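Local coordinates for protein type-iv like competence pilin ttha1218 (Thermus thermophilus, PDB 5G25) that probably serves as a pseudopilin-like subunit of the type IV pilus machinery for DNA uptake in natural competence, represented here by its soluble domain, at residues 68-73 with 83-88. Residues are numbered along the deposited sequence; the frame is centred on the assembly and turned at random.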
ATOM      1  N   VAL A  68     -13.171   6.575   1.126  1.00 58.43           N
ATOM      2  CA  VAL A  68     -11.882   5.945   1.164  1.00 55.48           C
ATOM      3  C   VAL A  68     -11.452   6.004   2.622  1.00 55.50           C
ATOM      4  O   VAL A  68     -11.160   7.070   3.140  1.00 54.33           O
ATOM      5  CB  VAL A  68     -10.891   6.664   0.230  1.00 55.69           C
ATOM      6  CG1 VAL A  68      -9.510   6.047   0.327  1.00 51.11           C
ATOM      7  CG2 VAL A  68     -11.389   6.601  -1.209  1.00 60.36           C
ATOM      8  N   ARG A  69     -11.481   4.862   3.301  1.00 51.77           N
ATOM      9  CA  ARG A  69     -11.075   4.816   4.699  1.00 54.62           C
ATOM     10  C   ARG A  69      -9.779   4.040   4.902  1.00 51.39           C
ATOM     11  O   ARG A  69      -9.238   4.038   5.999  1.00 44.19           O
ATOM     12  CB  ARG A  69     -12.194   4.256   5.585  1.00 56.18           C
ATOM     13  CG  ARG A  69     -13.469   5.105   5.572  1.00 68.07           C
ATOM     14  CD  ARG A  69     -13.949   5.485   6.972  1.00 77.04           C
ATOM     15  NE  ARG A  69     -14.249   4.316   7.804  1.00 87.66           N
ATOM     16  CZ  ARG A  69     -14.731   4.355   9.047  1.00 90.96           C
ATOM     17  NH1 ARG A  69     -14.990   5.511   9.649  1.00 91.03           N
ATOM     18  NH2 ARG A  69     -14.963   3.221   9.698  1.00 98.67           N
ATOM     19  N   ALA A  70      -9.285   3.396   3.845  1.00 44.87           N
ATOM     20  CA  ALA A  70      -8.050   2.646   3.919  1.00 45.66           C
ATOM     21  C   ALA A  70      -7.578   2.371   2.511  1.00 43.81           C
ATOM     22  O   ALA A  70      -8.343   2.546   1.568  1.00 44.79           O
ATOM     23  CB  ALA A  70      -8.269   1.340   4.661  1.00 39.71           C
ATOM     24  N   PHE A  71      -6.322   1.944   2.377  1.00 42.09           N
ATOM     25  CA  PHE A  71      -5.787   1.516   1.080  1.00 47.11           C
ATOM     26  C   PHE A  71      -5.264   0.104   1.205  1.00 46.31           C
ATOM     27  O   PHE A  71      -4.553  -0.211   2.151  1.00 41.50           O
ATOM     28  CB  PHE A  71      -4.611   2.383   0.625  1.00 43.54           C
ATOM     29  CG  PHE A  71      -4.984   3.780   0.270  1.00 48.58           C
ATOM     30  CD1 PHE A  71      -5.537   4.063  -0.987  1.00 45.57           C
ATOM     31  CD2 PHE A  71      -4.773   4.823   1.164  1.00 46.04           C
ATOM     32  CE1 PHE A  71      -5.887   5.346  -1.325  1.00 46.57           C
ATOM     33  CE2 PHE A  71      -5.104   6.119   0.808  1.00 41.53           C
ATOM     34  CZ  PHE A  71      -5.681   6.372  -0.424  1.00 47.04           C
ATOM     35  N   GLN A  72      -5.597  -0.722   0.217  1.00 42.96           N
ATOM     36  CA  GLN A  72      -4.935  -2.007   0.006  1.00 45.06           C
ATOM     37  C   GLN A  72      -3.694  -1.759  -0.866  1.00 43.85           C
ATOM     38  O   GLN A  72      -3.780  -1.314  -2.021  1.00 52.48           O
ATOM     39  CB  GLN A  72      -5.909  -2.983  -0.659  1.00 44.28           C
ATOM     40  CG  GLN A  72      -5.320  -4.322  -1.036  1.00 50.73           C
ATOM     41  CD  GLN A  72      -6.161  -5.054  -2.101  1.00 63.97           C
ATOM     42  OE1 GLN A  72      -7.270  -4.632  -2.470  1.00 61.72           O
ATOM     43  NE2 GLN A  72      -5.625  -6.152  -2.599  1.00 70.75           N
ATOM     44  N   VAL A  73      -2.532  -2.009  -0.292  1.00 47.58           N
ATOM     45  CA  VAL A  73      -1.280  -1.676  -0.934  1.00 44.43           C
ATOM     46  C   VAL A  73      -0.622  -2.972  -1.353  1.00 44.49           C
ATOM     47  O   VAL A  73      -0.463  -3.876  -0.531  1.00 38.94           O
ATOM     48  CB  VAL A  73      -0.367  -0.910   0.044  1.00 48.37           C
ATOM     49  CG1 VAL A  73       0.937  -0.512  -0.628  1.00 43.69           C
ATOM     50  CG2 VAL A  73      -1.072   0.321   0.586  1.00 46.39           C
ATOM     51  N   GLU A  83       1.618  -7.581   0.356  1.00 49.09           N
ATOM     52  CA  GLU A  83       0.356  -6.872   0.435  1.00 53.40           C
ATOM     53  C   GLU A  83      -0.000  -6.573   1.886  1.00 57.18           C
ATOM     54  O   GLU A  83       0.215  -7.399   2.776  1.00 62.39           O
ATOM     55  CB  GLU A  83      -0.729  -7.701  -0.231  1.00 57.64           C
ATOM     56  CG  GLU A  83      -2.124  -7.148  -0.039  1.00 62.89           C
ATOM     57  CD  GLU A  83      -3.181  -7.949  -0.778  1.00 68.60           C
ATOM     58  OE1 GLU A  83      -2.846  -8.611  -1.791  1.00 68.96           O
ATOM     59  OE2 GLU A  83      -4.357  -7.902  -0.350  1.00 70.05           O
ATOM     60  N   THR A  84      -0.510  -5.374   2.124  1.00 57.27           N
ATOM     61  CA  THR A  84      -1.009  -5.019   3.432  1.00 56.67           C
ATOM     62  C   THR A  84      -2.166  -4.030   3.292  1.00 59.60           C
ATOM     63  O   THR A  84      -2.596  -3.712   2.176  1.00 52.57           O
ATOM     64  CB  THR A  84       0.121  -4.475   4.340  1.00 63.96           C
ATOM     65  OG1 THR A  84      -0.259  -4.597   5.713  1.00 71.89           O
ATOM     66  CG2 THR A  84       0.440  -3.030   4.035  1.00 56.21           C
ATOM     67  N   VAL A  85      -2.698  -3.588   4.430  1.00 57.56           N
ATOM     68  CA  VAL A  85      -3.762  -2.591   4.463  1.00 49.06           C
ATOM     69  C   VAL A  85      -3.249  -1.460   5.319  1.00 52.79           C
ATOM     70  O   VAL A  85      -2.714  -1.685   6.411  1.00 47.09           O
ATOM     71  CB  VAL A  85      -5.077  -3.158   5.037  1.00 53.08           C
ATOM     72  CG1 VAL A  85      -6.132  -2.066   5.194  1.00 55.39           C
ATOM     73  CG2 VAL A  85      -5.603  -4.270   4.124  1.00 61.16           C
ATOM     74  N   VAL A  86      -3.349  -0.250   4.783  1.00 39.38           N
ATOM     75  CA  VAL A  86      -3.001   0.921   5.523  1.00 47.56           C
ATOM     76  C   VAL A  86      -4.301   1.636   5.830  1.00 48.45           C
ATOM     77  O   VAL A  86      -5.052   1.939   4.927  1.00 39.75           O
ATOM     78  CB  VAL A  86      -2.041   1.818   4.744  1.00 43.73           C
ATOM     79  CG1 VAL A  86      -1.733   3.078   5.531  1.00 44.01           C
ATOM     80  CG2 VAL A  86      -0.772   1.047   4.457  1.00 45.29           C
ATOM     81  N   TYR A  87      -4.565   1.874   7.113  1.00 46.68           N
ATOM     82  CA  TYR A  87      -5.797   2.535   7.522  1.00 48.41           C
ATOM     83  C   TYR A  87      -5.548   4.010   7.539  1.00 47.07           C
ATOM     84  O   TYR A  87      -4.452   4.463   7.838  1.00 46.53           O
ATOM     85  CB  TYR A  87      -6.280   2.041   8.899  1.00 56.76           C
ATOM     86  CG  TYR A  87      -6.726   0.597   8.876  1.00 51.76           C
ATOM     87  CD1 TYR A  87      -5.812  -0.434   9.063  1.00 46.60           C
ATOM     88  CD2 TYR A  87      -8.061   0.262   8.637  1.00 55.63           C
ATOM     89  CE1 TYR A  87      -6.207  -1.760   9.013  1.00 47.12           C
ATOM     90  CE2 TYR A  87      -8.472  -1.066   8.599  1.00 51.50           C
ATOM     91  CZ  TYR A  87      -7.543  -2.074   8.771  1.00 52.01           C
ATOM     92  OH  TYR A  87      -7.944  -3.398   8.714  1.00 53.96           O
ATOM     93  N   ARG A  88      -6.560   4.776   7.174  1.00 46.82           N
ATOM     94  CA  ARG A  88      -6.435   6.194   7.222  1.00 55.30           C
ATOM     95  C   ARG A  88      -6.940   6.721   8.563  1.00 63.20           C
ATOM     96  O   ARG A  88      -7.833   6.131   9.161  1.00 60.98           O
ATOM     97  CB  ARG A  88      -7.159   6.827   6.041  1.00 62.39           C
ATOM     98  CG  ARG A  88      -6.462   6.511   4.717  1.00 71.42           C
ATOM     99  CD  ARG A  88      -6.342   7.747   3.842  1.00 72.24           C
ATOM    100  NE  ARG A  88      -7.644   8.352   3.639  1.00 64.96           N
ATOM    101  CZ  ARG A  88      -7.958   9.147   2.627  1.00 68.32           C
ATOM    102  NH1 ARG A  88      -7.064   9.475   1.708  1.00 63.09           N
ATOM    103  NH2 ARG A  88      -9.185   9.615   2.544  1.00 70.64           N
TER
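Phe71 O is gripped twice: Val86 N donates to it over 2.9 Å, nearly along the C=O axis, and Val85 CA adds a CA-H...O contact. In return Phe71 N gives its hydrogen to Val86 O at 2.8 Å, almost straight at 165°. Val73 and Thr84 form the next hydrogen-bonded pair, again with bonds both ways. Past the strand ends Arg88 N reaches Arg69 O at 3.0 Å from above the carbonyl plane.

Strands 70-77 and 80-87 thus form an antiparallel hairpin in the pilin sheet; strand 43-54 lies beyond the first, where Arg69 and Ala70 make a classic beta bulge opposite Cys52. On the face packed by helices 11-24 and 30-33, Val73 CG2 meets Val86 CG2 obliquely at 3.9 Å. Bent at chi2 and chi3, Arg88 lays its CD 3.7 Å from Phe71 CE2, the ring and guanidinium planes 81° apart, while Val68 CG1 sits over the guanidinium centre and NH2 bonds weakly to Val68 O. An alanine instead of Arg88 would lose the packing on Phe71 and Val68 and the weak bond to Val68 O, and would probably leave Val68 less firmly held, although the backbone bond to Arg69 O would remain.

On the other face Ala70 CB lies 4.1 Å from Val85 CG1, which rests over the rim of the Tyr87 ring. Farther along, extended Gln72 offers NE2 weakly to Glu83 OE2 at 3.1 Å, the carboxylate's stronger partner being Arg81 through OE1.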